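Local coordinates for glutathione S-transferase (Ceriporiopsis subvermispora, PDB 6J3E) that transfers glutathione onto electrophilic substrates as a serine-type glutathione S-transferase, probably working as a two-fold symmetric dimer, at the interface of chains A and B. Residues are numbered along the deposited sequence; one frame, centred on the assembly and turned at random. Chains: chain A/B, glutathione S-transferase.

The interface of chains A and B. Residues chain A 108, 112, 115, 188-189, 199-200, 207; chain B 107, 110-111, 113-114.
The first turns of the B helix 109-137 lie against a patch of chain A formed by 3-10 helix 106-108, helices 109-136, 169-189 and 206-222 and the loop at A:Phe199 and A:Leu200, with phi and psi helical along the B segment. It is a worked example of how small residues can let a helix pack closely, as they appear to do at this apolar, two-fold symmetric and probably biological GST dimer interface. B:Leu111 is the knob: CG sits anti to the carbonyl carbon (chi1 -74°), and its methyls part, CD2 reaching A:Phe115 CB at 3.8 Å while CD1 turns to A:Thr108 CB and the A:His112 ring. Imidazole ND1 donates to A:Thr108 O at 3.1 Å, which probably helps to fix the rotation of the ring against which CD1 rests; the acceptor lies in the imidazole plane, while ND1 stands above the carbonyl plane rather than on a lone pair. B:Ala114 is wedged between two aromatics. Its CA stands over the six-membered ring of A:Trp188, 3.9 Å from the centroid, a CH-pi contact, while its CB meets the edge of A:Phe115 at CD1, 3.8 Å away. B:Ala113 CB packs on A:Trp188 CA, and B:Ala110 CB touches A:Phe199 CD2 at 3.5 Å. Water links the start of the B helix to the loop of chain A: A:Phe199 O meets both water 1 and water 2. Water 2 takes the N-H of B:Ala110, and water 1, 2.7 Å from B:Glu107 O, also accepts from B:Leu111 N at 3.1 Å.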
ATOM      1  N   THR A 108       2.908   9.771 -10.830  1.00 53.27           N
ATOM      2  CA  THR A 108       2.289   8.655 -10.120  1.00 53.40           C
ATOM      3  C   THR A 108       3.247   7.507  -9.844  1.00 51.97           C
ATOM      4  O   THR A 108       2.810   6.460  -9.355  1.00 50.18           O
ATOM      5  CB  THR A 108       1.098   8.108 -10.909  1.00 53.13           C
ATOM      6  OG1 THR A 108       1.568   7.487 -12.118  1.00 52.87           O
ATOM      7  CG2 THR A 108       0.116   9.231 -11.248  1.00 48.45           C
ATOM      8  N   HIS A 112       2.498   4.482  -7.481  1.00 51.40           N
ATOM      9  CA  HIS A 112       2.326   3.140  -8.042  1.00 48.67           C
ATOM     10  C   HIS A 112       3.133   2.118  -7.260  1.00 48.59           C
ATOM     11  O   HIS A 112       2.631   1.040  -6.916  1.00 50.44           O
ATOM     12  CB  HIS A 112       2.736   3.109  -9.513  1.00 50.17           C
ATOM     13  CG  HIS A 112       1.588   3.238 -10.470  1.00 55.18           C
ATOM     14  ND1 HIS A 112       1.158   4.453 -10.960  1.00 48.92           N
ATOM     15  CD2 HIS A 112       0.787   2.299 -11.031  1.00 54.43           C
ATOM     16  CE1 HIS A 112       0.138   4.256 -11.779  1.00 54.77           C
ATOM     17  NE2 HIS A 112      -0.104   2.958 -11.844  1.00 51.59           N
ATOM     18  N   PHE A 115       1.373   1.461  -4.304  1.00 48.87           N
ATOM     19  CA  PHE A 115       0.189   0.660  -4.562  1.00 44.42           C
ATOM     20  C   PHE A 115       0.558  -0.808  -4.683  1.00 47.59           C
ATOM     21  O   PHE A 115      -0.137  -1.678  -4.144  1.00 47.59           O
ATOM     22  CB  PHE A 115      -0.519   1.154  -5.824  1.00 44.77           C
ATOM     23  CG  PHE A 115      -1.487   0.158  -6.400  1.00 47.43           C
ATOM     24  CD1 PHE A 115      -2.799   0.099  -5.946  1.00 46.07           C
ATOM     25  CD2 PHE A 115      -1.087  -0.740  -7.394  1.00 47.66           C
ATOM     26  CE1 PHE A 115      -3.697  -0.823  -6.478  1.00 45.24           C
ATOM     27  CE2 PHE A 115      -1.991  -1.666  -7.931  1.00 45.26           C
ATOM     28  CZ  PHE A 115      -3.289  -1.709  -7.464  1.00 43.08           C
ATOM     29  N   TRP A 188     -10.702   2.170  -1.831  1.00 52.82           N
ATOM     30  CA  TRP A 188      -9.699   3.066  -2.413  1.00 54.25           C
ATOM     31  C   TRP A 188     -10.225   3.765  -3.661  1.00 52.28           C
ATOM     32  O   TRP A 188      -9.941   4.947  -3.881  1.00 49.21           O
ATOM     33  CB  TRP A 188      -8.430   2.309  -2.776  1.00 49.58           C
ATOM     34  CG  TRP A 188      -7.815   1.599  -1.659  1.00 51.53           C
ATOM     35  CD1 TRP A 188      -8.056   1.780  -0.333  1.00 45.67           C
ATOM     36  CD2 TRP A 188      -6.847   0.553  -1.758  1.00 53.34           C
ATOM     37  NE1 TRP A 188      -7.291   0.910   0.404  1.00 45.76           N
ATOM     38  CE2 TRP A 188      -6.541   0.144  -0.449  1.00 48.58           C
ATOM     39  CE3 TRP A 188      -6.210  -0.077  -2.830  1.00 52.79           C
ATOM     40  CZ2 TRP A 188      -5.623  -0.864  -0.182  1.00 48.28           C
ATOM     41  CZ3 TRP A 188      -5.304  -1.081  -2.560  1.00 50.14           C
ATOM     42  CH2 TRP A 188      -5.020  -1.462  -1.248  1.00 51.31           C
ATOM     43  N   LEU A 189     -10.968   3.036  -4.502  1.00 51.94           N
ATOM     44  CA  LEU A 189     -11.429   3.533  -5.789  1.00 52.82           C
ATOM     45  C   LEU A 189     -12.611   4.478  -5.677  1.00 57.38           C
ATOM     46  O   LEU A 189     -12.969   5.092  -6.688  1.00 51.90           O
ATOM     47  CB  LEU A 189     -11.810   2.374  -6.710  1.00 48.85           C
ATOM     48  CG  LEU A 189     -10.562   1.715  -7.247  1.00 49.37           C
ATOM     49  CD1 LEU A 189     -10.898   0.404  -7.981  1.00 51.91           C
ATOM     50  CD2 LEU A 189      -9.836   2.724  -8.158  1.00 47.49           C
ATOM     51  N   PHE A 199      -7.935   3.794 -11.517  1.00 53.56           N
ATOM     52  CA  PHE A 199      -7.341   4.564 -10.426  1.00 56.19           C
ATOM     53  C   PHE A 199      -7.208   6.050 -10.757  1.00 58.41           C
ATOM     54  O   PHE A 199      -7.482   6.899  -9.898  1.00 55.53           O
ATOM     55  CB  PHE A 199      -5.990   3.966 -10.044  1.00 51.46           C
ATOM     56  CG  PHE A 199      -6.103   2.979  -8.950  1.00 53.35           C
ATOM     57  CD1 PHE A 199      -6.599   1.703  -9.207  1.00 49.76           C
ATOM     58  CD2 PHE A 199      -5.788   3.337  -7.652  1.00 48.20           C
ATOM     59  CE1 PHE A 199      -6.749   0.786  -8.190  1.00 48.92           C
ATOM     60  CE2 PHE A 199      -5.927   2.420  -6.622  1.00 49.50           C
ATOM     61  CZ  PHE A 199      -6.417   1.141  -6.892  1.00 50.64           C
ATOM     62  N   LEU A 200      -6.760   6.389 -11.980  1.00 56.95           N
ATOM     63  CA  LEU A 200      -6.615   7.787 -12.384  1.00 59.68           C
ATOM     64  C   LEU A 200      -7.915   8.407 -12.871  1.00 60.30           C
ATOM     65  O   LEU A 200      -7.887   9.553 -13.332  1.00 63.69           O
ATOM     66  CB  LEU A 200      -5.568   7.956 -13.491  1.00 58.01           C
ATOM     67  CG  LEU A 200      -4.233   7.227 -13.445  1.00 57.79           C
ATOM     68  CD1 LEU A 200      -3.484   7.466 -14.756  1.00 60.92           C
ATOM     69  CD2 LEU A 200      -3.394   7.664 -12.250  1.00 52.32           C
ATOM     70  N   ALA A 207      -1.786   0.455 -12.489  1.00 54.34           N
ATOM     71  CA  ALA A 207      -2.468  -0.045 -11.294  1.00 54.64           C
ATOM     72  C   ALA A 207      -3.727  -0.817 -11.667  1.00 49.19           C
ATOM     73  O   ALA A 207      -4.052  -1.829 -11.036  1.00 50.37           O
ATOM     74  CB  ALA A 207      -2.793   1.105 -10.338  1.00 48.21           C
TER
ATOM     75  N   GLU B 107      -6.648  12.974  -9.926  1.00 62.58           N
ATOM     76  CA  GLU B 107      -6.142  11.809 -10.639  1.00 63.26           C
ATOM     77  C   GLU B 107      -5.339  10.884  -9.720  1.00 63.42           C
ATOM     78  O   GLU B 107      -5.190   9.698 -10.036  1.00 62.96           O
ATOM     79  CB  GLU B 107      -5.299  12.265 -11.842  1.00 62.87           C
ATOM     80  CG  GLU B 107      -3.862  12.660 -11.508  1.00 69.57           C
ATOM     81  CD  GLU B 107      -3.667  14.177 -11.347  1.00 82.25           C
ATOM     82  OE1 GLU B 107      -2.529  14.667 -11.558  1.00 84.96           O
ATOM     83  OE2 GLU B 107      -4.657  14.876 -11.012  1.00 84.05           O
ATOM     84  N   ALA B 110      -7.233   7.928  -5.592  1.00 53.12           N
ATOM     85  CA  ALA B 110      -7.302   6.518  -5.233  1.00 49.31           C
ATOM     86  C   ALA B 110      -5.921   5.930  -4.934  1.00 54.12           C
ATOM     87  O   ALA B 110      -5.804   5.047  -4.076  1.00 52.02           O
ATOM     88  CB  ALA B 110      -7.993   5.733  -6.346  1.00 46.60           C
ATOM     89  N   LEU B 111      -4.864   6.390  -5.619  1.00 50.86           N
ATOM     90  CA  LEU B 111      -3.523   5.939  -5.246  1.00 46.34           C
ATOM     91  C   LEU B 111      -3.140   6.432  -3.852  1.00 47.55           C
ATOM     92  O   LEU B 111      -2.450   5.726  -3.113  1.00 47.12           O
ATOM     93  CB  LEU B 111      -2.495   6.390  -6.288  1.00 48.74           C
ATOM     94  CG  LEU B 111      -2.495   5.640  -7.628  1.00 49.05           C
ATOM     95  CD1 LEU B 111      -1.635   6.322  -8.689  1.00 47.70           C
ATOM     96  CD2 LEU B 111      -1.986   4.259  -7.402  1.00 49.54           C
ATOM     97  N   ALA B 113      -5.300   6.687  -1.457  1.00 46.81           N
ATOM     98  CA  ALA B 113      -5.975   5.744  -0.568  1.00 49.74           C
ATOM     99  C   ALA B 113      -5.193   4.435  -0.454  1.00 46.84           C
ATOM    100  O   ALA B 113      -5.091   3.859   0.636  1.00 50.18           O
ATOM    101  CB  ALA B 113      -7.398   5.482  -1.056  1.00 45.08           C
ATOM    102  N   ALA B 114      -4.630   3.955  -1.568  1.00 43.79           N
ATOM    103  CA  ALA B 114      -3.784   2.763  -1.534  1.00 47.66           C
ATOM    104  C   ALA B 114      -2.515   3.026  -0.747  1.00 47.50           C
ATOM    105  O   ALA B 114      -2.042   2.153  -0.005  1.00 48.08           O
ATOM    106  CB  ALA B 114      -3.425   2.309  -2.952  1.00 40.63           C
TER
HETATM  107  O   HOH W   1      -5.168   7.450  -8.488  1.00 48.09           O
HETATM  108  O   HOH W   2      -8.257   8.775  -7.908  1.00 49.81           O